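Local coordinates for protein Cel44C (Paenibacillus polymyxa, PDB 2YIH) that hydrolyses the beta-1,4-linked glucan backbone of xyloglucan, and probably of related glucans, through the glycoside hydrolase family 44 part of a longer multidomain protein, at residues 190-195 with 200-205; 237-242 with 281-286; 110-115 with 213-218. The protein carries 8 engineered substitutions. One frame throughout, in Å; residues are numbered along the deposited sequence.

Contact 1: residues 190-195 with 200-205. Engineered in segment 200-205: Pro200 (natural residue Gly). With XYS (alpha-D-xylopyranose), chain B; BGC (beta-D-glucopyranose), chain C.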
ATOM      1  N   LEU A 190       2.989   6.916  15.986  1.00  7.90           N
ATOM      2  CA  LEU A 190       1.883   6.383  16.794  1.00  7.74           C
ATOM      3  C   LEU A 190       2.300   5.351  17.834  1.00  8.02           C
ATOM      4  O   LEU A 190       1.430   4.893  18.600  1.00  8.14           O
ATOM      5  CB  LEU A 190       0.746   5.842  15.912  1.00  8.18           C
ATOM      6  CG  LEU A 190       0.086   6.906  15.030  1.00  8.38           C
ATOM      7  CD1 LEU A 190      -1.132   6.308  14.369  1.00  8.57           C
ATOM      8  CD2 LEU A 190      -0.292   8.183  15.771  1.00  8.87           C
ATOM      9  N   TRP A 191       3.599   5.048  17.940  1.00  7.33           N
ATOM     10  CA  TRP A 191       4.012   4.070  18.940  1.00  7.76           C
ATOM     11  C   TRP A 191       3.465   4.438  20.323  1.00  8.21           C
ATOM     12  O   TRP A 191       3.027   3.553  21.081  1.00  8.64           O
ATOM     13  CB  TRP A 191       5.534   3.993  19.034  1.00  7.63           C
ATOM     14  CG  TRP A 191       6.194   3.220  17.965  1.00  7.27           C
ATOM     15  CD1 TRP A 191       5.608   2.345  17.058  1.00  7.51           C
ATOM     16  CD2 TRP A 191       7.587   3.258  17.651  1.00  7.25           C
ATOM     17  NE1 TRP A 191       6.584   1.827  16.222  1.00  7.65           N
ATOM     18  CE2 TRP A 191       7.800   2.375  16.564  1.00  7.53           C
ATOM     19  CE3 TRP A 191       8.676   3.948  18.190  1.00  7.22           C
ATOM     20  CZ2 TRP A 191       9.074   2.156  16.007  1.00  7.39           C
ATOM     21  CZ3 TRP A 191       9.975   3.734  17.642  1.00  7.09           C
ATOM     22  CH2 TRP A 191      10.154   2.847  16.563  1.00  7.66           C
ATOM     23  N   SER A 192       3.531   5.711  20.695  1.00  8.59           N
ATOM     24  CA  SER A 192       3.137   6.056  22.080  1.00  9.72           C
ATOM     25  C   SER A 192       1.641   5.992  22.288  1.00 10.48           C
ATOM     26  O   SER A 192       1.167   5.938  23.431  1.00 10.73           O
ATOM     27  CB  SER A 192       3.678   7.438  22.506  1.00  9.76           C
ATOM     28  OG  SER A 192       3.067   8.443  21.740  1.00 10.91           O
ATOM     29  N   HIS A 193       0.890   5.972  21.199  1.00 10.96           N
ATOM     30  CA  HIS A 193      -0.570   5.862  21.299  1.00 11.81           C
ATOM     31  C   HIS A 193      -1.063   4.405  21.128  1.00 10.75           C
ATOM     32  O   HIS A 193      -1.911   3.905  21.896  1.00 10.11           O
ATOM     33  CB  HIS A 193      -1.217   6.798  20.264  1.00 14.65           C
ATOM     34  CG  HIS A 193      -2.715   6.689  20.198  1.00 17.87           C
ATOM     35  ND1 HIS A 193      -3.550   7.418  21.014  1.00 22.88           N
ATOM     36  CD2 HIS A 193      -3.520   5.911  19.433  1.00 21.68           C
ATOM     37  CE1 HIS A 193      -4.810   7.093  20.759  1.00 23.02           C
ATOM     38  NE2 HIS A 193      -4.819   6.181  19.802  1.00 22.66           N
ATOM     39  N   THR A 194      -0.564   3.749  20.094  1.00  9.48           N
ATOM     40  CA  THR A 194      -0.938   2.360  19.774  1.00  9.12           C
ATOM     41  C   THR A 194      -0.243   1.358  20.666  1.00  9.12           C
ATOM     42  O   THR A 194      -0.857   0.354  21.106  1.00  9.06           O
ATOM     43  CB  THR A 194      -0.574   2.060  18.303  1.00  9.09           C
ATOM     44  OG1 THR A 194      -1.305   2.988  17.474  1.00  9.49           O
ATOM     45  CG2 THR A 194      -0.965   0.597  17.916  1.00  8.63           C
ATOM     46  N   HIS A 195       1.036   1.609  20.940  1.00  8.27           N
ATOM     47  CA  HIS A 195       1.868   0.652  21.695  1.00  8.20           C
ATOM     48  C   HIS A 195       2.547   1.301  22.908  1.00  8.34           C
ATOM     49  O   HIS A 195       3.771   1.177  23.098  1.00  8.02           O
ATOM     50  CB  HIS A 195       2.960   0.049  20.780  1.00  8.33           C
ATOM     51  CG  HIS A 195       2.415  -0.811  19.688  1.00  8.33           C
ATOM     52  ND1 HIS A 195       1.794  -2.012  19.944  1.00  8.70           N
ATOM     53  CD2 HIS A 195       2.345  -0.621  18.342  1.00  8.56           C
ATOM     54  CE1 HIS A 195       1.434  -2.571  18.796  1.00  8.84           C
ATOM     55  NE2 HIS A 195       1.711  -1.724  17.814  1.00  8.61           N
ATOM     56  N   PRO A 200       6.287   4.104  25.586  1.00 11.27           N
ATOM     57  CA  PRO A 200       5.302   5.086  26.109  1.00 11.63           C
ATOM     58  C   PRO A 200       5.612   6.555  25.731  1.00 12.03           C
ATOM     59  O   PRO A 200       4.682   7.370  25.607  1.00 12.15           O
ATOM     60  CB  PRO A 200       5.388   4.913  27.644  1.00 12.08           C
ATOM     61  CG  PRO A 200       6.636   4.114  27.895  1.00 11.87           C
ATOM     62  CD  PRO A 200       6.887   3.278  26.644  1.00 11.06           C
ATOM     63  N   GLU A 201       6.888   6.877  25.489  1.00 12.08           N
ATOM     64  CA  GLU A 201       7.255   8.260  25.144  1.00 12.43           C
ATOM     65  C   GLU A 201       7.042   8.497  23.651  1.00 12.61           C
ATOM     66  O   GLU A 201       7.171   7.552  22.841  1.00 12.14           O
ATOM     67  CB  GLU A 201       8.719   8.560  25.542  1.00 14.07           C
ATOM     68  CG  GLU A 201       8.950   8.542  27.062  1.00 16.06           C
ATOM     69  CD  GLU A 201      10.364   8.975  27.470  1.00 18.61           C
ATOM     70  OE1 GLU A 201      10.885   9.957  26.895  0.50 18.96           O
ATOM     71  OE2 GLU A 201      10.921   8.356  28.398  0.50 19.50           O
ATOM     72  N   LYS A 202       6.679   9.723  23.282  1.00 11.70           N
ATOM     73  CA  LYS A 202       6.573  10.055  21.855  1.00 11.82           C
ATOM     74  C   LYS A 202       7.942   9.871  21.198  1.00 11.62           C
ATOM     75  O   LYS A 202       8.966  10.327  21.724  1.00 11.74           O
ATOM     76  CB  LYS A 202       6.105  11.487  21.640  1.00 11.81           C
ATOM     77  CG  LYS A 202       4.642  11.713  22.044  1.00 11.80           C
ATOM     78  CD  LYS A 202       4.260  13.201  21.987  1.00 12.76           C
ATOM     79  CE  LYS A 202       4.238  13.729  20.532  1.00 13.07           C
ATOM     80  NZ  LYS A 202       3.345  12.897  19.634  1.00 13.23           N
ATOM     81  N   VAL A 203       7.978   9.155  20.078  1.00 10.37           N
ATOM     82  CA  VAL A 203       9.239   8.959  19.343  1.00  9.69           C
ATOM     83  C   VAL A 203       9.872  10.307  18.931  1.00  9.46           C
ATOM     84  O   VAL A 203       9.170  11.257  18.511  1.00  9.79           O
ATOM     85  CB  VAL A 203       9.006   8.030  18.082  1.00  9.39           C
ATOM     86  CG1 VAL A 203       8.246   8.819  16.994  1.00  9.60           C
ATOM     87  CG2 VAL A 203      10.353   7.520  17.520  1.00  9.17           C
ATOM     88  N   GLY A 204      11.201  10.388  19.048  1.00  9.19           N
ATOM     89  CA  GLY A 204      11.935  11.572  18.537  1.00  9.60           C
ATOM     90  C   GLY A 204      12.269  11.451  17.064  1.00  9.18           C
ATOM     91  O   GLY A 204      12.292  10.331  16.515  1.00  9.20           O
ATOM     92  N   ALA A 205      12.467  12.589  16.395  1.00  9.41           N
ATOM     93  CA  ALA A 205      12.912  12.564  14.989  1.00  9.62           C
ATOM     94  C   ALA A 205      14.305  11.973  14.873  1.00  9.74           C
ATOM     95  O   ALA A 205      14.533  11.081  14.048  1.00  9.87           O
ATOM     96  CB  ALA A 205      12.856  13.938  14.367  1.00  9.68           C
TER
HETATM   97  C1  XYS B   6      -3.842   9.493  17.989  1.00 25.35           C
HETATM   98  C2  XYS B   6      -4.252  10.451  19.099  1.00 26.71           C
HETATM   99  C3  XYS B   6      -3.382  11.692  18.990  1.00 26.33           C
HETATM  100  C4  XYS B   6      -1.938  11.275  19.200  1.00 25.54           C
HETATM  101  C5  XYS B   6      -1.527  10.155  18.241  1.00 24.85           C
HETATM  102  O2  XYS B   6      -5.631  10.802  18.975  1.00 27.37           O
HETATM  103  O3  XYS B   6      -3.713  12.605  20.037  1.00 27.41           O
HETATM  104  O4  XYS B   6      -1.125  12.449  19.054  1.00 26.22           O
HETATM  105  O5  XYS B   6      -2.492   9.076  18.215  1.00 23.91           O
HETATM  106  C2  BGC C   5      -4.895   5.035  14.952  0.50 20.98           C
HETATM  107  C3  BGC C   5      -3.825   3.990  14.630  0.50 20.84           C
HETATM  108  C4  BGC C   5      -4.086   3.404  13.242  0.50 20.56           C
HETATM  109  C5  BGC C   5      -4.342   4.484  12.193  0.50 21.11           C
HETATM  110  C6  BGC C   5      -4.839   3.799  10.921  0.50 21.27           C
HETATM  111  C1  BGC C   5      -4.916   6.089  13.846  0.50 21.25           C
HETATM  112  O2  BGC C   5      -4.636   5.674  16.210  0.50 22.32           O
HETATM  113  O3  BGC C   5      -3.847   2.925  15.593  0.50 20.21           O
HETATM  114  O4  BGC C   5      -3.044   2.527  12.784  0.50 19.15           O
HETATM  115  O5  BGC C   5      -5.327   5.413  12.662  0.50 20.58           O
HETATM  116  O6  BGC C   5      -5.840   2.819  11.227  0.50 22.28           O
HETATM  117  O   HOH W   1       5.487   7.633  19.198  1.00  8.94           O
HETATM  118  O   HOH W   2       2.207   6.719  26.071  1.00 21.39           O

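Contact 2: residues 237-242 with 281-286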
ATOM      1  N   GLY A 237      -0.145  14.033   9.679  1.00 10.09           N
ATOM      2  CA  GLY A 237       0.465  14.631  10.874  1.00 10.25           C
ATOM      3  C   GLY A 237       1.884  14.119  11.136  1.00 10.07           C
ATOM      4  O   GLY A 237       2.735  14.849  11.656  1.00 11.02           O
ATOM      5  N   ALA A 238       2.147  12.866  10.771  1.00  9.35           N
ATOM      6  CA  ALA A 238       3.478  12.307  10.867  1.00  9.41           C
ATOM      7  C   ALA A 238       4.361  12.792   9.705  1.00  9.52           C
ATOM      8  O   ALA A 238       5.551  13.054   9.901  1.00  9.71           O
ATOM      9  CB  ALA A 238       3.410  10.760  10.868  1.00  9.88           C
ATOM     10  N   TYR A 239       3.806  12.874   8.491  1.00  9.42           N
ATOM     11  CA  TYR A 239       4.576  13.454   7.363  1.00  9.52           C
ATOM     12  C   TYR A 239       5.076  14.866   7.738  1.00  9.88           C
ATOM     13  O   TYR A 239       6.215  15.226   7.441  1.00  9.47           O
ATOM     14  CB  TYR A 239       3.717  13.644   6.109  1.00  9.98           C
ATOM     15  CG  TYR A 239       2.994  12.465   5.463  1.00  9.80           C
ATOM     16  CD1 TYR A 239       2.888  11.198   6.068  1.00 10.04           C
ATOM     17  CD2 TYR A 239       2.317  12.682   4.259  1.00 10.11           C
ATOM     18  CE1 TYR A 239       2.119  10.177   5.460  1.00  9.81           C
ATOM     19  CE2 TYR A 239       1.585  11.697   3.646  1.00 10.25           C
ATOM     20  CZ  TYR A 239       1.417  10.470   4.280  1.00  9.80           C
ATOM     21  OH  TYR A 239       0.668   9.526   3.604  1.00  9.69           O
ATOM     22  N   LYS A 240       4.226  15.632   8.422  1.00 10.81           N
ATOM     23  CA  LYS A 240       4.494  17.059   8.678  1.00 11.29           C
ATOM     24  C   LYS A 240       5.631  17.260   9.703  1.00 11.46           C
ATOM     25  O   LYS A 240       6.608  17.932   9.416  1.00 11.45           O
ATOM     26  CB  LYS A 240       3.221  17.749   9.169  1.00 11.82           C
ATOM     27  CG  LYS A 240       3.366  19.294   9.276  1.00 12.28           C
ATOM     28  CD  LYS A 240       3.942  19.876   8.005  0.50 12.15           C
ATOM     29  CE  LYS A 240       3.705  21.377   7.935  0.20 12.07           C
ATOM     30  NZ  LYS A 240       4.684  22.095   8.780  0.40 12.51           N
ATOM     31  N   ASP A 241       5.511  16.652  10.882  1.00 11.75           N
ATOM     32  CA  ASP A 241       6.493  16.895  11.950  1.00 11.94           C
ATOM     33  C   ASP A 241       6.565  15.711  12.906  1.00 11.40           C
ATOM     34  O   ASP A 241       6.871  15.846  14.119  1.00 10.59           O
ATOM     35  CB  ASP A 241       6.173  18.224  12.690  1.00 13.13           C
ATOM     36  CG  ASP A 241       4.826  18.203  13.425  1.00 15.07           C
ATOM     37  OD1 ASP A 241       4.072  17.197  13.388  1.00 14.07           O
ATOM     38  OD2 ASP A 241       4.496  19.241  14.044  1.00 15.69           O
ATOM     39  N   LEU A 242       6.345  14.525  12.340  1.00 10.44           N
ATOM     40  CA  LEU A 242       6.389  13.318  13.129  1.00  9.74           C
ATOM     41  C   LEU A 242       5.475  13.411  14.378  1.00 10.28           C
ATOM     42  O   LEU A 242       5.848  13.028  15.474  1.00 11.07           O
ATOM     43  CB  LEU A 242       7.851  12.925  13.472  1.00  9.12           C
ATOM     44  CG  LEU A 242       8.033  11.463  13.922  1.00  8.89           C
ATOM     45  CD1 LEU A 242       7.692  10.470  12.782  1.00  8.46           C
ATOM     46  CD2 LEU A 242       9.482  11.241  14.379  1.00  9.20           C
ATOM     47  N   PHE A 281      10.526   4.830   0.309  1.00  7.24           N
ATOM     48  CA  PHE A 281       9.920   5.749   1.261  1.00  7.47           C
ATOM     49  C   PHE A 281       8.467   5.355   1.349  1.00  7.70           C
ATOM     50  O   PHE A 281       7.772   5.284   0.327  1.00  7.39           O
ATOM     51  CB  PHE A 281      10.085   7.203   0.814  1.00  8.03           C
ATOM     52  CG  PHE A 281       9.608   8.195   1.853  1.00  8.04           C
ATOM     53  CD1 PHE A 281      10.442   8.577   2.892  1.00  8.00           C
ATOM     54  CD2 PHE A 281       8.305   8.694   1.809  1.00  8.11           C
ATOM     55  CE1 PHE A 281       9.981   9.471   3.894  1.00  8.33           C
ATOM     56  CE2 PHE A 281       7.836   9.579   2.791  1.00  8.25           C
ATOM     57  CZ  PHE A 281       8.678   9.951   3.846  1.00  8.26           C
ATOM     58  N   ASP A 282       8.043   5.017   2.574  1.00  7.56           N
ATOM     59  CA  ASP A 282       6.867   4.179   2.850  1.00  7.83           C
ATOM     60  C   ASP A 282       5.895   5.023   3.696  1.00  7.89           C
ATOM     61  O   ASP A 282       6.261   5.478   4.781  1.00  7.36           O
ATOM     62  CB  ASP A 282       7.377   2.971   3.648  1.00  8.23           C
ATOM     63  CG  ASP A 282       6.281   1.972   4.032  1.00  8.58           C
ATOM     64  OD1 ASP A 282       5.117   2.385   4.201  1.00  9.52           O
ATOM     65  OD2 ASP A 282       6.596   0.778   4.198  1.00  8.48           O
ATOM     66  N   VAL A 283       4.723   5.326   3.138  1.00  7.72           N
ATOM     67  CA  VAL A 283       3.649   6.018   3.880  1.00  8.26           C
ATOM     68  C   VAL A 283       2.330   5.228   3.898  1.00  7.83           C
ATOM     69  O   VAL A 283       2.076   4.368   3.045  1.00  7.81           O
ATOM     70  CB  VAL A 283       3.372   7.420   3.288  1.00  8.44           C
ATOM     71  CG1 VAL A 283       4.621   8.289   3.367  1.00  8.82           C
ATOM     72  CG2 VAL A 283       2.864   7.326   1.851  1.00  8.86           C
ATOM     73  N   HIS A 284       1.506   5.520   4.907  1.00  7.69           N
ATOM     74  CA  HIS A 284       0.089   5.137   4.900  1.00  7.70           C
ATOM     75  C   HIS A 284      -0.785   6.359   4.584  1.00  7.73           C
ATOM     76  O   HIS A 284      -0.432   7.486   4.924  1.00  8.09           O
ATOM     77  CB  HIS A 284      -0.269   4.553   6.270  1.00  7.36           C
ATOM     78  CG  HIS A 284       0.511   3.311   6.584  1.00  7.44           C
ATOM     79  ND1 HIS A 284       0.453   2.665   7.803  1.00  7.38           N
ATOM     80  CD2 HIS A 284       1.322   2.561   5.795  1.00  7.26           C
ATOM     81  CE1 HIS A 284       1.214   1.582   7.760  1.00  7.62           C
ATOM     82  NE2 HIS A 284       1.749   1.493   6.548  1.00  7.69           N
ATOM     83  N   TRP A 285      -1.930   6.109   3.972  1.00  8.00           N
ATOM     84  CA  TRP A 285      -2.810   7.202   3.547  1.00  8.34           C
ATOM     85  C   TRP A 285      -4.275   6.799   3.693  1.00  8.69           C
ATOM     86  O   TRP A 285      -4.817   6.046   2.868  1.00  8.75           O
ATOM     87  CB  TRP A 285      -2.487   7.564   2.098  1.00  8.64           C
ATOM     88  CG  TRP A 285      -3.342   8.676   1.539  1.00  9.35           C
ATOM     89  CD1 TRP A 285      -4.332   8.552   0.617  1.00  9.36           C
ATOM     90  CD2 TRP A 285      -3.189  10.084   1.779  1.00  9.77           C
ATOM     91  NE1 TRP A 285      -4.850   9.801   0.300  1.00  9.58           N
ATOM     92  CE2 TRP A 285      -4.165  10.755   0.999  1.00  9.69           C
ATOM     93  CE3 TRP A 285      -2.335  10.847   2.595  1.00 10.10           C
ATOM     94  CZ2 TRP A 285      -4.271  12.166   0.967  1.00 10.33           C
ATOM     95  CZ3 TRP A 285      -2.459  12.269   2.570  1.00 10.73           C
ATOM     96  CH2 TRP A 285      -3.435  12.892   1.794  1.00  9.91           C
ATOM     97  N   TYR A 286      -4.907   7.270   4.773  1.00  8.70           N
ATOM     98  CA  TYR A 286      -6.335   7.103   4.932  1.00  9.65           C
ATOM     99  C   TYR A 286      -6.949   8.475   4.715  1.00  9.65           C
ATOM    100  O   TYR A 286      -6.707   9.405   5.510  1.00 10.09           O
ATOM    101  CB  TYR A 286      -6.644   6.574   6.333  1.00 10.49           C
ATOM    102  CG  TYR A 286      -6.009   5.234   6.587  1.00 11.24           C
ATOM    103  CD1 TYR A 286      -6.497   4.086   5.965  1.00 11.54           C
ATOM    104  CD2 TYR A 286      -4.863   5.125   7.379  1.00 12.11           C
ATOM    105  CE1 TYR A 286      -5.927   2.853   6.213  1.00 12.75           C
ATOM    106  CE2 TYR A 286      -4.284   3.880   7.620  1.00 13.26           C
ATOM    107  CZ  TYR A 286      -4.840   2.762   7.011  1.00 12.73           C
ATOM    108  OH  TYR A 286      -4.308   1.530   7.238  1.00 14.95           O
TER

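Contact 3: residues 110-115 with 213-218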
ATOM      1  N   LEU A 110       9.725  -5.733  10.347  1.00  7.17           N
ATOM      2  CA  LEU A 110      10.703  -6.116  11.398  1.00  7.31           C
ATOM      3  C   LEU A 110      10.468  -5.159  12.546  1.00  7.42           C
ATOM      4  O   LEU A 110       9.964  -4.045  12.336  1.00  7.50           O
ATOM      5  CB  LEU A 110      12.134  -5.941  10.873  1.00  7.43           C
ATOM      6  CG  LEU A 110      12.462  -6.869   9.686  1.00  7.36           C
ATOM      7  CD1 LEU A 110      13.902  -6.634   9.269  1.00  7.67           C
ATOM      8  CD2 LEU A 110      12.274  -8.315  10.106  1.00  7.47           C
ATOM      9  N   PRO A 111      10.807  -5.578  13.777  1.00  7.55           N
ATOM     10  CA  PRO A 111      10.431  -4.742  14.946  1.00  7.90           C
ATOM     11  C   PRO A 111      11.501  -3.670  15.247  1.00  8.32           C
ATOM     12  O   PRO A 111      12.704  -3.975  15.195  1.00  8.92           O
ATOM     13  CB  PRO A 111      10.406  -5.761  16.106  1.00  7.68           C
ATOM     14  CG  PRO A 111      11.463  -6.794  15.691  1.00  7.81           C
ATOM     15  CD  PRO A 111      11.336  -6.908  14.158  1.00  7.84           C
ATOM     16  N   MET A 112      11.066  -2.477  15.663  1.00  8.60           N
ATOM     17  CA  MET A 112      12.023  -1.407  15.945  1.00  9.40           C
ATOM     18  C   MET A 112      11.631  -0.582  17.185  1.00  9.87           C
ATOM     19  O   MET A 112      12.394   0.257  17.646  1.00 11.01           O
ATOM     20  CB  MET A 112      12.159  -0.521  14.682  1.00  9.68           C
ATOM     21  CG  MET A 112      13.455   0.191  14.560  1.00  9.75           C
ATOM     22  SD  MET A 112      13.590   1.151  13.033  1.00  9.57           S
ATOM     23  CE  MET A 112      12.105   2.160  13.083  1.00  9.63           C
ATOM     24  N   ALA A 113      10.437  -0.800  17.727  1.00  9.45           N
ATOM     25  CA  ALA A 113      10.001   0.017  18.856  1.00  9.30           C
ATOM     26  C   ALA A 113      10.757  -0.344  20.130  1.00  9.55           C
ATOM     27  O   ALA A 113      10.837   0.482  21.054  1.00 10.08           O
ATOM     28  CB  ALA A 113       8.452  -0.079  19.059  1.00  9.25           C
ATOM     29  N   GLY A 114      11.276  -1.574  20.180  1.00  9.28           N
ATOM     30  CA  GLY A 114      12.366  -1.950  21.077  1.00  8.63           C
ATOM     31  C   GLY A 114      12.139  -3.264  21.829  1.00  8.51           C
ATOM     32  O   GLY A 114      13.095  -3.846  22.383  1.00  8.14           O
ATOM     33  N   TYR A 115      10.884  -3.704  21.900  1.00  8.55           N
ATOM     34  CA  TYR A 115      10.529  -4.974  22.543  1.00  8.60           C
ATOM     35  C   TYR A 115       9.495  -5.756  21.742  1.00  8.56           C
ATOM     36  O   TYR A 115       8.691  -5.160  20.990  1.00  8.92           O
ATOM     37  CB  TYR A 115       9.919  -4.713  23.941  1.00  9.07           C
ATOM     38  CG  TYR A 115      10.853  -3.948  24.883  1.00  9.69           C
ATOM     39  CD1 TYR A 115      10.949  -2.553  24.819  1.00 10.36           C
ATOM     40  CD2 TYR A 115      11.653  -4.632  25.800  1.00  9.65           C
ATOM     41  CE1 TYR A 115      11.816  -1.853  25.664  1.00 11.35           C
ATOM     42  CE2 TYR A 115      12.506  -3.937  26.668  1.00 10.71           C
ATOM     43  CZ  TYR A 115      12.622  -2.569  26.547  1.00 11.82           C
ATOM     44  OH  TYR A 115      13.405  -1.863  27.455  1.00 12.75           O
ATOM     45  N   VAL A 213      18.656   3.499  11.126  1.00  8.43           N
ATOM     46  CA  VAL A 213      20.010   3.211  10.626  1.00  8.76           C
ATOM     47  C   VAL A 213      20.560   1.951  11.255  1.00  8.62           C
ATOM     48  O   VAL A 213      21.083   1.089  10.555  1.00  8.54           O
ATOM     49  CB  VAL A 213      20.951   4.396  10.904  1.00  8.53           C
ATOM     50  CG1 VAL A 213      22.448   3.991  10.674  1.00  8.85           C
ATOM     51  CG2 VAL A 213      20.505   5.577  10.062  1.00  9.19           C
ATOM     52  N   SER A 214      20.374   1.791  12.569  1.00  8.45           N
ATOM     53  CA  SER A 214      20.860   0.571  13.235  1.00  8.86           C
ATOM     54  C   SER A 214      20.194  -0.709  12.699  1.00  8.52           C
ATOM     55  O   SER A 214      20.865  -1.715  12.465  1.00  8.27           O
ATOM     56  CB  SER A 214      20.657   0.661  14.758  1.00  9.60           C
ATOM     57  OG  SER A 214      21.123  -0.534  15.372  1.00 11.27           O
ATOM     58  N   LEU A 215      18.883  -0.670  12.491  1.00  7.93           N
ATOM     59  CA  LEU A 215      18.165  -1.880  12.058  1.00  8.22           C
ATOM     60  C   LEU A 215      18.505  -2.152  10.576  1.00  8.47           C
ATOM     61  O   LEU A 215      18.787  -3.298  10.198  1.00  8.83           O
ATOM     62  CB  LEU A 215      16.651  -1.711  12.251  1.00  8.28           C
ATOM     63  CG  LEU A 215      15.766  -2.838  11.685  1.00  8.45           C
ATOM     64  CD1 LEU A 215      16.202  -4.225  12.159  1.00  9.10           C
ATOM     65  CD2 LEU A 215      14.281  -2.512  12.114  1.00  8.27           C
ATOM     66  N   SER A 216      18.529  -1.097   9.765  1.00  8.28           N
ATOM     67  CA  SER A 216      18.776  -1.263   8.335  1.00  8.56           C
ATOM     68  C   SER A 216      20.167  -1.843   8.127  1.00  8.73           C
ATOM     69  O   SER A 216      20.331  -2.797   7.360  1.00  8.52           O
ATOM     70  CB  SER A 216      18.659   0.061   7.573  1.00  8.74           C
ATOM     71  OG  SER A 216      18.751  -0.203   6.175  1.00  8.81           O
ATOM     72  N   LYS A 217      21.159  -1.323   8.860  1.00  8.88           N
ATOM     73  CA  LYS A 217      22.520  -1.902   8.756  1.00 10.05           C
ATOM     74  C   LYS A 217      22.537  -3.384   9.062  1.00  9.75           C
ATOM     75  O   LYS A 217      23.204  -4.153   8.360  1.00 10.09           O
ATOM     76  CB  LYS A 217      23.477  -1.202   9.720  1.00 11.68           C
ATOM     77  CG  LYS A 217      23.850   0.156   9.210  1.00 12.53           C
ATOM     78  CD  LYS A 217      24.444   0.982  10.348  1.00 15.27           C
ATOM     79  CE  LYS A 217      25.556   0.266  11.070  1.00 16.48           C
ATOM     80  NZ  LYS A 217      26.224   1.244  12.007  0.50 16.23           N
ATOM     81  N   ALA A 218      21.844  -3.775  10.126  1.00  9.07           N
ATOM     82  CA  ALA A 218      21.821  -5.181  10.508  1.00  9.17           C
ATOM     83  C   ALA A 218      21.214  -6.055   9.433  1.00  8.67           C
ATOM     84  O   ALA A 218      21.672  -7.154   9.212  1.00  9.00           O
ATOM     85  CB  ALA A 218      21.092  -5.380  11.847  1.00  9.38           C
TER

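Contact 1: residues 190-195 with 200-205
Ser192 fits against the returning loop 200-205 and touches three residues in a row. Ser192 CB lies 3.3 Å from the carbonyl oxygen of Pro200, an engineered residue, with Glu201 O scarcely farther away. Ser192 OG, set between its own backbone N and carbonyl carbon (chi1 66°), lies against Lys202 with 3.6 Å to CG of that lysine. Beside it the six-membered ring of Trp191 takes Val203: CZ3 of the tryptophan meets CG2 of the valine at 3.8 Å, the methyl approaching the indole obliquely. Two waters join the backbones. One accepts from both Ser192 N and Val203 N; the other donates to Ser192 O and to Pro200 O, the latter at 2.6 Å. This short helical turn and its return belong to the connection between strand 181-184 and helix 205-222 of a TIM barrel, at the mouth where glycan binds. Other residues of the turn line the pocket. The xylose ring oxygen O5 sits over one face of His193, toward the ring's rim and 3.1 Å from CG, while Leu190 spreads its two methyls between sugars, CD2 to xylose C5 at 3.4 Å and CD1 to glucose C3 at 3.6 Å. Farther out, Asp185 accepts from Trp191 NE1 and fixes the indole's rotation. Lys202, bent at its last two torsions, sends NZ to the carbonyl of Gln243, whose side-chain nitrogen is hydrogen-bonded to the xylose.

Contact 2: residues 237-242 with 281-286
Within the TIM barrel of this enzyme, Tyr239 of helix 236-241, in the connection that follows strand 227-233, reaches across to the C-terminal end of the next barrel strand, 280-285. With CG anti to the carbonyl carbon (chi1 -58°), the phenol runs from the helix to the strand and ends at its backbone. There Tyr239 OH donates to His284 O at 2.7 Å. The acceptor lies at the ring's edge, near the phenol plane, whereas the donor stands above the carbonyl plane, 46° out of it. Val283 supports the ring's outer half: its CB comes within 3.7 Å of Tyr239 CE1, and its methyl CG1 makes an off-centre CH-pi contact, 4.2 Å from the centroid of the Tyr239 ring and 30° from its normal. Trp285 meets the same hydroxyl with an edge of its indole, CE3 lying 3.4 Å from Tyr239 OH, the two side chains crossing at about a right angle. The end of the His284 side chain leads off from the helix, and its ND1 is hydrogen-bonded to Glu187, a residue of the glycan pocket. The buried phenol hydroxyl is thus given a backbone acceptor between the apolar groups of Val283 and Trp285, and the bond holds the backbone of the residue whose imidazole pairs with Glu187.

Contact 3: residues 110-115 with 213-218
Met112 packs on Leu215 where the loop after barrel strand 105-110 meets helix 205-222, one of the outer helices of the TIM barrel. The contact is wholly apolar in its side chains and converges on one methyl, CD2 of Leu215. Followed outward from the backbone, Met112 CB, CG and SD lie 3.9, 3.7 and 3.8 Å from Leu215 CD2, so the thioether chain passes obliquely by the leucine instead of ending on it. This course follows from the torsions: CG is anti to the backbone N (chi1 -154°) and SD continues the extended chain (chi2 177°). The last torsion then bends, and Met112 CE turns off to 5.2 Å from Leu215 CD2. Beyond Leu215, Met112 packs on Leu208, Arg211 and Ser212, one to two turns earlier in the same helix. The loop is held at its root by Asp185, which accepts from Met112 N and so positions the methionine's backbone. Leu215, its own CG likewise anti to the backbone N, carries CD2 from the helix to the loop, and it also rests on Val159 of helix 159-170, so that two neighbouring outer helices and the loop meet around it. The same methyl reaches the residues before Met112: Leu215 CD2 lies 3.8 Å from Pro111 O and 4.2 Å from Leu110 CB.

How the contacts relate
From the N terminus, the chain first enters contact 3 at 110-115, leaving strand 105-110, and closes it on helix 205-222 after 97 intervening residues. Contact 1 is nested inside that loop as a tight local return with four residues between its halves, directly ahead of the same helix. Contact 2 follows in series, joining the connection after strand 227-233 to strand 280-285. Contacts 1 and 3 abut, Trp191 packing on Met112 O and Ala113 CB, and Asp185 serves both contacts. Leu242 links contact 2 to Val203 and Gly204 of contact 1. Contacts 2 and 3 remain about 9 Å apart at their nearest atoms.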